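Local structure of Aar187cp (3ZIL) at residues I90-P95 with K141-N146; Y153-Y158 with C188-N193; Y330-G335 with T372-T377; A355-V360 with N366-I371. The protein is the Wpl1 protein, which probably regulates sister-chromatid cohesion by acting on cohesin through its helical Wap1 domain, the part present here. All blocks are in the same frame, centred on the assembly; numbering follows the deposited sequence.

Overall arrangement
Four contacts sample an all-helical Wap1 domain from one half to the other. From the N terminus, contact 1 closes the first loop, joining the end of helix 81-93 to the loop ahead of helix 147-158. Contact 2 then begins on that same helix and pairs it with helix 185-193, near the centre of the chain; the two sites touch, with centres about 16 Å apart. Contact 3 lies on the other side of the chain's centre from contact 1 and brings helix 321-336 against helix 365-375. Contact 4, between helices 343-360 and 365-375, is nested within the loop that contact 3 closes. The first three loops follow in series without crossing.

Contact 1. Residues I90-P95 with K141-N146; sequences IADKIP and KLKFTN
Asp92 and Lys143 meet in a salt bridge in which Lys143 NZ lies 3.0 Å from Asp92 OD2, on the syn lone pair of that oxygen. The lysine is one of several partners. Tyr150 OH is hydrogen-bonded to the same OD2, while the other oxygen, Asp92 OD1, pairs with Tyr158 OH. With both oxygens engaged, the carboxylate is held against rotation, and its negative charge is probably offset by the ammonium group beside it. The amine also makes a weak hydrogen bond to Tyr153 OH. Replacing Asp92 by an alanine would probably leave the lysine charge without its mate and leave the hydroxyls of Tyr150 and Tyr158 without their shared carboxylate partner. The two side chains cross at about a right angle. Lys143 starts extended and then bends at chi3 (-57°), which swings its amine onto the acid, and Lys143 CE follows to 3.5 Å from Asp92 OD2. The backbones themselves stay apart, at 9.5 Å between Asp92 CA and Lys143 CA, and only 72 Å² is buried, so the gap is spanned mainly by the long lysine, at the surface. Packing next to it comes from Phe144, whose ring meets Tyr150 edge-to-face. Asn146 then caps the start of helix 147-158. The arrangement is a salt bridge between the last turn of helix 81-93 and the connection leading into helix 147-158, a link between two helical regions of the Wap1 fold separated by helices 108-116 and 129-141.

Contact 2. Residues Y153-Y158 with C188-N193; sequences YIWATY and CSLLEN
Trp155 presents one face of its indole to Leu190, whose CD2 methyl stands 3.5 Å from the centroid of the five-membered ring and 9° off its normal, a CH-pi contact centred on the five-membered ring. The other methyl, Leu190 CD1, reaches the benzo part, 3.8 Å from Trp155 CE3, so the branched end of the leucine spans both rings. Around the rest of the indole lie side chains of helix 108-116, among them Leu108 and Ile112, together with Val165 and Ala168. Trp155 CG is turned trans to its own N (chi1 -174°), and this carries the indole out towards helix 185-193. Leu190 CD2 also presses on the backbone of the facing helix, 3.5 Å from Ala156 CA and 3.7 Å from Ala156 CB. The small alanine lets the helices close in here, with 6.2 Å between Ala156 CA and Leu190 CA. With a serine in place of Trp155, Leu190 would be likely to lose the flat surface under both methyls, and a gap would open between helices 147-158 and 108-116. Elsewhere on helix 147-158, Thr157 sits between two tyrosine rings: its OG1 lies over the centre of Tyr153 and its CG2 over that of Tyr158. Thr157 OG1 donates to Tyr153 O at 2.7 Å, 32° out of the carbonyl plane, which fixes the threonine's rotation. Between the two segments themselves the chemistry is apolar: one leucine, one alanine and an aromatic face bury 182 Å², and their fit relies on shape rather than on charge or paired polar groups.

Contact 3. Residues Y330-G335 with T372-T377; sequences YAYSAG and TRVLET
Val374, whose side chain packs against Tyr332, has a backbone oxygen gripped twice by Thr377. Thr377 N donates to Val374 O at 3.0 Å, and Thr377 OG1 adds a second bond at 3.2 Å, in the plane of the carbonyl and with a C=O...donor angle of 153°. The pair ties the last residues of the chain back onto the final turn. Across the contact, Tyr332 OH is hydrogen-bonded to Arg370 O, so that the phenol hydroxyl is satisfied on the helix it approaches. Between these polar points lies the packing. Val374 CG2 stands over the centre of the Tyr332 ring, 3.6 Å from its centroid and 7° off the normal, in a CH-pi contact. Both methyls of Val374 reach Ala331 as well, with Val374 CG1 and CG2 each 4.0 Å from Ala331 CB. The valine chi1 of 113° is close to eclipsed, which suggests some strain in this placement. Farther out, the phenol oxygen rests beside the aliphatic start of Arg373, Tyr332 OH lying 3.6 Å from Arg373 CG, with the side chains nearly perpendicular. Beyond its bends at chi2 and chi3, Arg373 makes a long salt bridge with Glu376. The segments bury 196 Å² between them. Leu353 of helix 343-360 packs on both Ala331 and Val374, while Leu286 and Val289 of helix 272-289 touch Tyr332, so that helices 321-336 and 365-375 meet with a further helix packing at each of these two places.

Contact 4. Residues A355-V360 with N366-I371; sequences AFATDV and NIHTRI
Ile371 and Phe356 form the tight part of this contact, with the delta methyl Ile371 CD1 only 3.5 Å from Phe356 CD2. The same methyl reaches Val360 tip to tip, Ile371 CD1 lying 3.7 Å from Val360 CG2 and also 3.7 Å from the backbone nitrogen, Ala357 N. Ile367 points its CG2 at the far end of the phenyl ring, 3.9 Å from Phe356 CZ; both isoleucines cross the phenylalanine at about a right angle. Phe356 CG lies trans to the backbone N (chi1 -175°), which lays the ring alongside helix 365-375, where both isoleucines reach it from the same side. Leu328 of helix 321-336 packs on both isoleucines and extends this buried layer. The other side, where Ala357 and His368 are partly exposed to solvent, is held by fewer side-chain contacts. Here the backbones come near, Ala357 CA to His368 CA being 5.2 Å, and the imidazole takes Ala357 CB at its edge, in the ring plane, 3.6 Å from His368 ND1. Ala357 O is also close to ND1, but the angle is too poor for a hydrogen bond. The segments run nearly antiparallel, at 156° with axes 8.8 Å apart, as in an alpha-alpha hairpin joined by a short turn. Across 303 Å² of buried surface the chemistry is mainly aliphatic and aromatic, which implies a hydrophobic closure of the hairpin, with the histidine at its margin.

Contact 1. Residues I90-P95 with K141-N146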
# COMPACT_ATOMS: atom_id res chain seq x y z
N ILE A 90 3.33 22.79 -6.90
CA ILE A 90 4.61 23.09 -7.47
C ILE A 90 5.41 21.80 -7.75
O ILE A 90 5.96 21.62 -8.87
CB ILE A 90 5.40 24.06 -6.56
CG1 ILE A 90 4.68 25.39 -6.52
CG2 ILE A 90 6.89 24.12 -6.97
CD1 ILE A 90 4.50 25.98 -7.91
N ALA A 91 5.54 20.93 -6.75
CA ALA A 91 6.30 19.69 -6.94
C ALA A 91 5.72 18.90 -8.10
O ALA A 91 6.45 18.34 -8.92
CB ALA A 91 6.29 18.82 -5.70
N ASP A 92 4.40 18.79 -8.12
CA ASP A 92 3.71 18.12 -9.22
C ASP A 92 3.75 18.86 -10.59
O ASP A 92 3.78 18.21 -11.60
CB ASP A 92 2.29 17.84 -8.80
CG ASP A 92 1.54 16.89 -9.75
OD1 ASP A 92 2.17 15.95 -10.30
OD2 ASP A 92 0.26 17.09 -9.86
N LYS A 93 3.78 20.19 -10.62
CA LYS A 93 3.64 20.94 -11.87
C LYS A 93 5.01 21.06 -12.52
O LYS A 93 5.08 21.02 -13.74
CB LYS A 93 3.11 22.36 -11.57
CG LYS A 93 2.64 23.11 -12.81
CD LYS A 93 1.62 22.33 -13.64
CE LYS A 93 1.64 22.89 -15.06
NZ LYS A 93 0.26 22.82 -15.58
N ILE A 94 6.09 21.15 -11.73
CA ILE A 94 7.45 21.32 -12.30
C ILE A 94 8.37 20.51 -11.46
O ILE A 94 9.20 21.06 -10.68
CB ILE A 94 7.94 22.80 -12.28
CG1 ILE A 94 7.72 23.41 -10.86
CG2 ILE A 94 7.23 23.60 -13.42
CD1 ILE A 94 8.46 24.76 -10.62
N PRO A 95 8.21 19.19 -11.57
CA PRO A 95 8.99 18.26 -10.78
C PRO A 95 10.47 18.34 -11.20
O PRO A 95 10.78 18.53 -12.39
CB PRO A 95 8.39 16.88 -11.19
CG PRO A 95 7.79 17.11 -12.56
CD PRO A 95 7.19 18.50 -12.38
N LYS A 141 -9.16 24.22 -10.00
CA LYS A 141 -8.28 23.62 -11.00
C LYS A 141 -7.31 22.52 -10.54
O LYS A 141 -6.70 21.88 -11.37
CB LYS A 141 -7.46 24.74 -11.68
CG LYS A 141 -8.23 25.49 -12.75
CD LYS A 141 -7.77 26.94 -12.87
CE LYS A 141 -8.74 27.70 -13.79
NZ LYS A 141 -8.36 29.12 -13.75
N LEU A 142 -7.07 22.38 -9.22
CA LEU A 142 -5.99 21.48 -8.73
C LEU A 142 -6.44 20.04 -8.88
O LEU A 142 -7.63 19.75 -8.78
CB LEU A 142 -5.80 21.72 -7.24
CG LEU A 142 -4.94 22.97 -6.96
CD1 LEU A 142 -5.08 23.27 -5.49
CD2 LEU A 142 -3.46 22.75 -7.41
N LYS A 143 -5.50 19.17 -9.13
CA LYS A 143 -5.75 17.77 -9.14
C LYS A 143 -6.34 17.28 -7.79
O LYS A 143 -7.14 16.33 -7.78
CB LYS A 143 -4.43 17.07 -9.41
CG LYS A 143 -4.54 15.56 -9.66
CD LYS A 143 -3.15 15.05 -10.05
CE LYS A 143 -2.62 15.80 -11.26
NZ LYS A 143 -1.27 15.34 -11.70
N PHE A 144 -5.95 17.87 -6.65
CA PHE A 144 -6.46 17.44 -5.30
C PHE A 144 -6.60 18.69 -4.46
O PHE A 144 -5.76 19.58 -4.54
CB PHE A 144 -5.44 16.55 -4.55
CG PHE A 144 -5.13 15.22 -5.23
CD1 PHE A 144 -6.07 14.17 -5.26
CD2 PHE A 144 -3.90 15.02 -5.89
CE1 PHE A 144 -5.75 12.89 -5.87
CE2 PHE A 144 -3.60 13.77 -6.52
CZ PHE A 144 -4.50 12.72 -6.52
N THR A 145 -7.62 18.74 -3.59
CA THR A 145 -7.90 19.98 -2.87
C THR A 145 -7.53 19.93 -1.38
O THR A 145 -7.90 20.79 -0.61
CB THR A 145 -9.31 20.48 -3.18
OG1 THR A 145 -10.27 19.49 -2.78
CG2 THR A 145 -9.41 20.72 -4.69
N ASN A 146 -6.71 18.96 -1.01
CA ASN A 146 -6.25 18.90 0.32
C ASN A 146 -4.89 18.22 0.27
O ASN A 146 -4.54 17.53 -0.73
CB ASN A 146 -7.28 18.11 1.19
CG ASN A 146 -7.42 16.65 0.72
OD1 ASN A 146 -6.58 15.84 0.98
ND2 ASN A 146 -8.49 16.35 0.01

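Contact 2. Residues Y153-Y158 with C188-N193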
# COMPACT_ATOMS: atom_id res chain seq x y z
N TYR A 153 -0.05 11.46 -3.10
CA TYR A 153 0.24 11.48 -4.54
C TYR A 153 1.69 11.87 -4.86
O TYR A 153 2.34 11.21 -5.60
CB TYR A 153 -0.71 12.43 -5.28
CG TYR A 153 -0.51 12.40 -6.77
CD1 TYR A 153 -1.06 11.35 -7.55
CD2 TYR A 153 0.24 13.38 -7.40
CE1 TYR A 153 -0.89 11.32 -8.91
CE2 TYR A 153 0.44 13.34 -8.75
CZ TYR A 153 -0.13 12.32 -9.49
OH TYR A 153 0.12 12.31 -10.85
N ILE A 154 2.19 12.98 -4.28
CA ILE A 154 3.53 13.37 -4.52
C ILE A 154 4.49 12.26 -4.11
O ILE A 154 5.45 11.96 -4.84
CB ILE A 154 3.91 14.66 -3.74
CG1 ILE A 154 3.02 15.81 -4.18
CG2 ILE A 154 5.42 14.90 -3.88
CD1 ILE A 154 3.27 16.11 -5.69
N TRP A 155 4.27 11.73 -2.90
CA TRP A 155 5.14 10.75 -2.29
C TRP A 155 5.21 9.51 -3.14
O TRP A 155 6.31 9.01 -3.40
CB TRP A 155 4.54 10.39 -0.92
CG TRP A 155 5.40 9.46 -0.07
CD1 TRP A 155 6.60 8.77 -0.44
CD2 TRP A 155 5.11 9.04 1.30
NE1 TRP A 155 7.04 7.98 0.59
CE2 TRP A 155 6.16 8.06 1.66
CE3 TRP A 155 4.08 9.30 2.21
CZ2 TRP A 155 6.22 7.51 2.91
CZ3 TRP A 155 4.12 8.71 3.46
CH2 TRP A 155 5.19 7.84 3.81
N ALA A 156 4.07 9.04 -3.65
CA ALA A 156 4.09 7.78 -4.38
C ALA A 156 4.55 8.09 -5.81
O ALA A 156 5.08 7.21 -6.49
CB ALA A 156 2.75 7.19 -4.48
N THR A 157 4.43 9.33 -6.25
CA THR A 157 4.68 9.55 -7.73
C THR A 157 6.15 9.91 -7.98
O THR A 157 6.74 9.51 -8.97
CB THR A 157 3.76 10.63 -8.34
OG1 THR A 157 2.40 10.27 -8.13
CG2 THR A 157 4.01 10.88 -9.90
N TYR A 158 6.71 10.71 -7.11
CA TYR A 158 8.05 11.29 -7.29
C TYR A 158 9.01 10.75 -6.26
O TYR A 158 10.19 10.85 -6.43
CB TYR A 158 7.95 12.84 -7.15
CG TYR A 158 7.06 13.44 -8.21
CD1 TYR A 158 7.43 13.41 -9.55
CD2 TYR A 158 5.78 13.98 -7.87
CE1 TYR A 158 6.55 13.92 -10.56
CE2 TYR A 158 4.90 14.42 -8.85
CZ TYR A 158 5.32 14.45 -10.19
OH TYR A 158 4.43 14.95 -11.14
N CYS A 188 -1.86 2.28 0.49
CA CYS A 188 -1.40 0.89 0.65
C CYS A 188 -0.06 0.65 -0.03
O CYS A 188 0.79 -0.09 0.49
CB CYS A 188 -2.42 -0.08 0.07
SG CYS A 188 -3.88 -0.21 1.10
N SER A 189 0.03 1.11 -1.28
CA SER A 189 1.31 0.98 -1.98
C SER A 189 2.48 1.64 -1.23
O SER A 189 3.49 1.03 -1.08
CB SER A 189 1.20 1.54 -3.42
OG SER A 189 2.54 1.72 -3.86
N LEU A 190 2.34 2.88 -0.74
CA LEU A 190 3.37 3.45 0.06
C LEU A 190 3.70 2.68 1.39
O LEU A 190 4.85 2.56 1.79
CB LEU A 190 2.89 4.87 0.45
CG LEU A 190 2.78 5.91 -0.61
CD1 LEU A 190 1.99 7.08 -0.07
CD2 LEU A 190 4.20 6.25 -1.18
N LEU A 191 2.67 2.20 2.08
CA LEU A 191 2.82 1.34 3.23
C LEU A 191 3.68 0.09 2.83
O LEU A 191 4.69 -0.20 3.46
CB LEU A 191 1.45 0.93 3.78
CG LEU A 191 1.41 0.27 5.22
CD1 LEU A 191 -0.08 0.28 5.68
CD2 LEU A 191 2.05 -1.14 5.24
N GLU A 192 3.28 -0.59 1.77
CA GLU A 192 3.94 -1.80 1.29
C GLU A 192 5.39 -1.52 0.93
O GLU A 192 6.29 -2.22 1.33
CB GLU A 192 3.19 -2.33 0.08
CG GLU A 192 3.51 -3.73 -0.38
CD GLU A 192 3.00 -4.02 -1.78
OE1 GLU A 192 1.93 -3.61 -2.18
OE2 GLU A 192 3.72 -4.67 -2.48
N ASN A 193 5.60 -0.46 0.18
CA ASN A 193 6.96 -0.09 -0.19
C ASN A 193 7.85 0.46 0.91
O ASN A 193 9.00 0.66 0.66
CB ASN A 193 7.00 0.79 -1.45
CG ASN A 193 6.43 0.04 -2.65
OD1 ASN A 193 5.58 0.53 -3.37
ND2 ASN A 193 6.82 -1.18 -2.77

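Contact 3. Residues Y330-G335 with T372-T377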
# COMPACT_ATOMS: atom_id res chain seq x y z
N TYR A 330 -5.21 -25.90 2.79
CA TYR A 330 -5.97 -27.01 3.38
C TYR A 330 -5.10 -28.09 4.12
O TYR A 330 -5.40 -28.48 5.23
CB TYR A 330 -6.87 -27.68 2.33
CG TYR A 330 -7.63 -28.82 2.98
CD1 TYR A 330 -8.55 -28.58 4.02
CD2 TYR A 330 -7.39 -30.13 2.59
CE1 TYR A 330 -9.20 -29.64 4.64
CE2 TYR A 330 -8.05 -31.18 3.20
CZ TYR A 330 -8.94 -30.92 4.22
OH TYR A 330 -9.58 -31.99 4.80
N ALA A 331 -4.03 -28.54 3.50
CA ALA A 331 -3.13 -29.54 4.10
C ALA A 331 -2.63 -29.03 5.45
O ALA A 331 -2.55 -29.80 6.42
CB ALA A 331 -1.98 -29.81 3.16
N TYR A 332 -2.32 -27.71 5.52
CA TYR A 332 -1.91 -27.10 6.81
C TYR A 332 -3.04 -27.12 7.83
O TYR A 332 -2.85 -27.46 9.02
CB TYR A 332 -1.35 -25.64 6.61
CG TYR A 332 0.14 -25.63 6.23
CD1 TYR A 332 1.09 -25.82 7.19
CD2 TYR A 332 0.57 -25.43 4.92
CE1 TYR A 332 2.42 -25.87 6.90
CE2 TYR A 332 1.92 -25.41 4.62
CZ TYR A 332 2.85 -25.62 5.64
OH TYR A 332 4.21 -25.66 5.40
N SER A 333 -4.26 -26.84 7.36
CA SER A 333 -5.40 -26.82 8.26
C SER A 333 -5.69 -28.25 8.82
O SER A 333 -5.69 -28.50 10.06
CB SER A 333 -6.61 -26.26 7.56
OG SER A 333 -7.67 -26.29 8.48
N ALA A 334 -5.94 -29.17 7.90
CA ALA A 334 -6.07 -30.58 8.23
C ALA A 334 -5.02 -31.06 9.24
O ALA A 334 -5.39 -31.65 10.25
CB ALA A 334 -6.05 -31.42 6.96
N GLY A 335 -3.74 -30.83 8.97
CA GLY A 335 -2.67 -31.30 9.86
C GLY A 335 -2.80 -30.76 11.26
O GLY A 335 -2.74 -31.52 12.23
N THR A 372 7.07 -28.64 0.68
CA THR A 372 7.98 -29.66 1.18
C THR A 372 7.71 -30.02 2.64
O THR A 372 7.60 -31.18 2.99
CB THR A 372 9.44 -29.19 1.10
OG1 THR A 372 9.89 -29.38 -0.24
CG2 THR A 372 10.32 -30.01 2.09
N ARG A 373 7.70 -28.98 3.48
CA ARG A 373 7.40 -29.08 4.90
C ARG A 373 6.13 -29.89 5.18
O ARG A 373 6.17 -30.80 6.02
CB ARG A 373 7.35 -27.65 5.52
CG ARG A 373 6.84 -27.57 6.95
CD ARG A 373 7.59 -28.55 7.84
NE ARG A 373 7.75 -28.12 9.22
CZ ARG A 373 8.84 -28.35 9.95
NH1 ARG A 373 9.88 -28.99 9.43
NH2 ARG A 373 8.90 -27.93 11.20
N VAL A 374 5.06 -29.58 4.44
CA VAL A 374 3.76 -30.19 4.60
C VAL A 374 3.81 -31.64 4.10
O VAL A 374 3.23 -32.51 4.73
CB VAL A 374 2.62 -29.34 3.93
CG1 VAL A 374 2.00 -30.06 2.74
CG2 VAL A 374 1.50 -29.05 4.92
N LEU A 375 4.52 -31.92 3.00
CA LEU A 375 4.58 -33.27 2.48
C LEU A 375 5.26 -34.25 3.47
O LEU A 375 5.14 -35.47 3.33
CB LEU A 375 5.31 -33.31 1.17
CG LEU A 375 4.63 -32.68 -0.02
CD1 LEU A 375 5.64 -32.63 -1.18
CD2 LEU A 375 3.33 -33.40 -0.33
N GLU A 376 5.98 -33.72 4.45
CA GLU A 376 6.60 -34.58 5.45
C GLU A 376 5.58 -35.22 6.35
O GLU A 376 5.87 -36.20 7.01
CB GLU A 376 7.56 -33.78 6.28
CG GLU A 376 8.77 -33.34 5.47
CD GLU A 376 9.71 -32.51 6.29
OE1 GLU A 376 9.25 -31.54 6.91
OE2 GLU A 376 10.89 -32.80 6.32
N THR A 377 4.38 -34.67 6.38
CA THR A 377 3.32 -35.25 7.19
C THR A 377 2.31 -36.09 6.36
O THR A 377 1.19 -36.38 6.83
CB THR A 377 2.60 -34.17 8.03
OG1 THR A 377 1.57 -33.57 7.23
CG2 THR A 377 3.57 -33.08 8.56

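Contact 4. Residues A355-V360 with N366-I371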
# COMPACT_ATOMS: atom_id res chain seq x y z
N ALA A 355 3.23 -32.29 -7.54
CA ALA A 355 3.19 -31.64 -8.82
C ALA A 355 3.28 -30.07 -8.70
O ALA A 355 3.89 -29.41 -9.52
CB ALA A 355 1.88 -32.01 -9.54
N PHE A 356 2.58 -29.50 -7.75
CA PHE A 356 2.64 -28.01 -7.48
C PHE A 356 4.06 -27.60 -7.11
O PHE A 356 4.56 -26.55 -7.58
CB PHE A 356 1.63 -27.73 -6.36
CG PHE A 356 1.41 -26.25 -6.01
CD1 PHE A 356 1.60 -25.22 -6.94
CD2 PHE A 356 0.92 -25.92 -4.73
CE1 PHE A 356 1.35 -23.89 -6.59
CE2 PHE A 356 0.68 -24.58 -4.37
CZ PHE A 356 0.88 -23.58 -5.31
N ALA A 357 4.74 -28.45 -6.33
CA ALA A 357 6.15 -28.23 -6.00
C ALA A 357 7.09 -28.17 -7.20
O ALA A 357 7.99 -27.33 -7.25
CB ALA A 357 6.66 -29.25 -4.99
N THR A 358 6.84 -29.01 -8.19
CA THR A 358 7.64 -29.00 -9.37
C THR A 358 7.40 -27.76 -10.17
O THR A 358 8.35 -27.23 -10.74
CB THR A 358 7.30 -30.24 -10.24
OG1 THR A 358 7.48 -31.42 -9.44
CG2 THR A 358 8.14 -30.27 -11.49
N ASP A 359 6.13 -27.28 -10.24
CA ASP A 359 5.85 -25.99 -10.94
C ASP A 359 6.55 -24.85 -10.23
O ASP A 359 7.35 -24.13 -10.88
CB ASP A 359 4.38 -25.61 -11.11
CG ASP A 359 3.58 -26.63 -11.85
OD1 ASP A 359 4.19 -27.35 -12.65
OD2 ASP A 359 2.34 -26.72 -11.63
N VAL A 360 6.27 -24.69 -8.94
CA VAL A 360 6.73 -23.48 -8.23
C VAL A 360 8.22 -23.44 -7.94
O VAL A 360 8.77 -22.36 -7.58
CB VAL A 360 5.99 -23.22 -6.88
CG1 VAL A 360 4.56 -22.85 -7.12
CG2 VAL A 360 6.11 -24.39 -5.90
N ASN A 366 9.60 -19.79 -1.65
CA ASN A 366 8.78 -19.74 -0.41
C ASN A 366 7.63 -20.76 -0.43
O ASN A 366 7.42 -21.54 0.53
CB ASN A 366 8.22 -18.32 -0.26
CG ASN A 366 7.32 -18.16 0.94
OD1 ASN A 366 6.17 -18.60 0.94
ND2 ASN A 366 7.84 -17.48 1.97
N ILE A 367 6.83 -20.74 -1.49
CA ILE A 367 5.77 -21.76 -1.63
C ILE A 367 6.37 -23.20 -1.70
O ILE A 367 5.86 -24.10 -1.04
CB ILE A 367 4.88 -21.49 -2.85
CG1 ILE A 367 4.21 -20.11 -2.72
CG2 ILE A 367 3.85 -22.62 -3.00
CD1 ILE A 367 3.25 -19.74 -3.81
N HIS A 368 7.42 -23.40 -2.49
CA HIS A 368 8.00 -24.75 -2.66
C HIS A 368 8.34 -25.34 -1.30
O HIS A 368 8.12 -26.52 -0.99
CB HIS A 368 9.25 -24.66 -3.51
CG HIS A 368 9.97 -25.98 -3.72
ND1 HIS A 368 9.33 -27.11 -4.04
CD2 HIS A 368 11.30 -26.30 -3.68
CE1 HIS A 368 10.21 -28.10 -4.19
NE2 HIS A 368 11.41 -27.61 -3.95
N THR A 369 8.87 -24.46 -0.48
CA THR A 369 9.53 -24.75 0.77
C THR A 369 8.36 -25.10 1.76
O THR A 369 8.45 -26.01 2.59
CB THR A 369 10.35 -23.46 1.05
OG1 THR A 369 11.75 -23.71 0.99
CG2 THR A 369 9.90 -22.65 2.25
N ARG A 370 7.23 -24.41 1.61
CA ARG A 370 6.05 -24.73 2.41
C ARG A 370 5.35 -26.02 2.03
O ARG A 370 4.77 -26.68 2.87
CB ARG A 370 5.11 -23.54 2.44
CG ARG A 370 5.70 -22.55 3.42
CD ARG A 370 5.43 -21.16 3.04
NE ARG A 370 5.81 -20.29 4.14
CZ ARG A 370 5.30 -19.09 4.33
NH1 ARG A 370 4.35 -18.57 3.52
NH2 ARG A 370 5.71 -18.41 5.35
N ILE A 371 5.41 -26.34 0.76
CA ILE A 371 4.89 -27.58 0.25
C ILE A 371 5.75 -28.73 0.82
O ILE A 371 5.22 -29.66 1.39
CB ILE A 371 4.89 -27.62 -1.30
CG1 ILE A 371 3.88 -26.62 -1.91
CG2 ILE A 371 4.51 -29.03 -1.74
CD1 ILE A 371 4.17 -26.31 -3.37